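Local coordinates for KDGF (Halomonas sp., PDB 5FQ0), which probably acts in the breakdown of pectin- and alginate-derived uronate sugars, converting unsaturated monouronates to their linear ketonised forms, and binds nickel in a cupin fold, at residues V66-E71 with D79-P84. Residues are numbered along the deposited sequence; the frame is centred on the assembly and turned at random.
Sequences VELEGE and DAFVAP
L68 N gives its hydrogen to E71 O at 2.7 Å, and E71 N returns a bond to L68 O; the pair closes a type I' turn whose two middle residues, E69 and G70, both have positive phi. No hydrogen bond links 66-71 to 79-84, whose strands are 8.7 Å apart at their axes and 31° from parallel; side chains carry most of the contact, the V82 carbonyl oxygen being the backbone exception. V66 CG1 lies 3.7 Å above the F81 ring plane, offset toward the rim, and its line to the centroid is 25° off the normal: a CH-pi contact over one face. F81 CG sits between its backbone N and carbonyl carbon (chi1 70°), which turns the ring across the end of V66 and presents a face, not the tip, to CG1. This is packing between the two antiparallel sheets of the cupin fold, and a strand of the neighbouring subunit pairs with residues 80-82, carrying one sheet across the interface. Both L68 methyls converge on V82 O, CD1 at 3.8 Å and CD2 at 3.9 Å; CD2 also meets A83 CB at 3.9 Å and, obliquely, F81 CD2 at 4.0 Å. Second-shell packing beside the nickel is confined to three of these residues: L68 and A83 touch the ligand H89, and F81 touches the ligand Q55.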
loop_
_atom_site.group_PDB
_atom_site.type_symbol
_atom_site.label_atom_id
_atom_site.label_comp_id
_atom_site.label_asym_id
_atom_site.label_seq_id
_atom_site.Cartn_x
_atom_site.Cartn_y
_atom_site.Cartn_z
ATOM N N VAL B 66 5.919 15.958 -0.413
ATOM C CA VAL B 66 5.455 15.491 0.886
ATOM C C VAL B 66 6.318 16.157 1.948
ATOM O O VAL B 66 7.560 16.249 1.803
ATOM C CB VAL B 66 5.522 13.954 1.006
ATOM C CG1 VAL B 66 5.393 13.515 2.466
ATOM C CG2 VAL B 66 4.422 13.306 0.159
ATOM N N GLU B 67 5.643 16.623 2.990
ATOM C CA GLU B 67 6.290 17.216 4.147
ATOM C C GLU B 67 6.179 16.299 5.352
ATOM O O GLU B 67 5.071 15.912 5.740
ATOM C CB GLU B 67 5.653 18.563 4.468
ATOM C CG GLU B 67 6.273 19.218 5.682
ATOM C CD GLU B 67 5.612 20.536 6.029
ATOM O OE1 GLU B 67 4.417 20.732 5.707
ATOM O OE2 GLU B 67 6.312 21.378 6.622
ATOM N N LEU B 68 7.335 15.958 5.929
ATOM C CA LEU B 68 7.418 15.097 7.084
ATOM C C LEU B 68 8.194 15.832 8.162
ATOM O O LEU B 68 9.400 16.012 8.028
ATOM C CB LEU B 68 8.199 13.838 6.741
ATOM C CG LEU B 68 7.550 12.515 6.400
ATOM C CD1 LEU B 68 8.675 11.475 6.452
ATOM C CD2 LEU B 68 6.409 12.201 7.376
ATOM N N GLU B 69 7.497 16.227 9.218
ATOM C CA GLU B 69 8.049 17.055 10.309
ATOM C C GLU B 69 8.963 18.144 9.735
ATOM O O GLU B 69 10.158 18.169 10.022
ATOM C CB GLU B 69 8.792 16.193 11.352
ATOM C CG GLU B 69 7.909 15.396 12.318
ATOM C CD GLU B 69 7.055 16.243 13.265
ATOM O OE1 GLU B 69 7.273 17.485 13.331
ATOM O OE2 GLU B 69 6.165 15.678 13.953
ATOM N N GLY B 70 8.408 18.993 8.872
ATOM C CA GLY B 70 9.187 20.068 8.234
ATOM C C GLY B 70 10.131 19.713 7.090
ATOM O O GLY B 70 10.445 20.584 6.291
ATOM N N GLU B 71 10.589 18.460 6.992
ATOM C CA GLU B 71 11.390 18.008 5.840
ATOM C C GLU B 71 10.506 17.736 4.588
ATOM O O GLU B 71 9.511 17.019 4.670
ATOM C CB GLU B 71 12.235 16.760 6.200
ATOM C CG GLU B 71 13.166 16.292 5.070
ATOM C CD GLU B 71 13.793 14.899 5.265
ATOM O OE1 GLU B 71 13.573 14.259 6.316
ATOM O OE2 GLU B 71 14.510 14.423 4.356
ATOM N N ASP B 79 7.833 5.624 -4.872
ATOM C CA ASP B 79 8.381 6.193 -3.639
ATOM C C ASP B 79 7.362 6.208 -2.530
ATOM O O ASP B 79 6.146 6.119 -2.797
ATOM C CB ASP B 79 8.903 7.636 -3.837
ATOM C CG ASP B 79 9.993 7.753 -4.914
ATOM O OD1 ASP B 79 10.766 6.806 -5.187
ATOM O OD2 ASP B 79 10.070 8.851 -5.492
ATOM N N ALA B 80 7.821 6.355 -1.283
ATOM C CA ALA B 80 6.884 6.374 -0.149
ATOM C C ALA B 80 7.336 7.250 1.029
ATOM O O ALA B 80 8.509 7.610 1.130
ATOM C CB ALA B 80 6.607 4.945 0.326
ATOM N N PHE B 81 6.418 7.597 1.919
ATOM C CA PHE B 81 6.811 8.095 3.259
ATOM C C PHE B 81 6.176 7.240 4.351
ATOM O O PHE B 81 5.104 6.646 4.120
ATOM C CB PHE B 81 6.427 9.570 3.471
ATOM C CG PHE B 81 4.948 9.817 3.594
ATOM C CD1 PHE B 81 4.147 9.967 2.454
ATOM C CD2 PHE B 81 4.353 9.931 4.845
ATOM C CE1 PHE B 81 2.797 10.203 2.563
ATOM C CE2 PHE B 81 2.988 10.185 4.970
ATOM C CZ PHE B 81 2.202 10.317 3.832
ATOM N N VAL B 82 6.802 7.216 5.538
ATOM C CA VAL B 82 6.195 6.628 6.730
ATOM C C VAL B 82 6.091 7.719 7.777
ATOM O O VAL B 82 7.088 8.370 8.039
ATOM C CB VAL B 82 6.902 5.311 7.216
ATOM C CG1 VAL B 82 8.417 5.487 7.401
ATOM C CG2 VAL B 82 6.248 4.715 8.478
ATOM N N ALA B 83 4.875 7.933 8.316
ATOM C CA ALA B 83 4.628 8.799 9.462
ATOM C C ALA B 83 4.070 8.061 10.682
ATOM O O ALA B 83 2.836 7.878 10.784
ATOM C CB ALA B 83 3.668 9.936 9.082
ATOM N N PRO B 84 4.946 7.693 11.640
ATOM C CA PRO B 84 4.433 7.029 12.860
ATOM C C PRO B 84 3.421 7.964 13.542
ATOM O O PRO B 84 3.446 9.174 13.278
ATOM C CB PRO B 84 5.691 6.842 13.746
ATOM C CG PRO B 84 6.884 7.077 12.848
ATOM C CD PRO B 84 6.415 7.896 11.653
#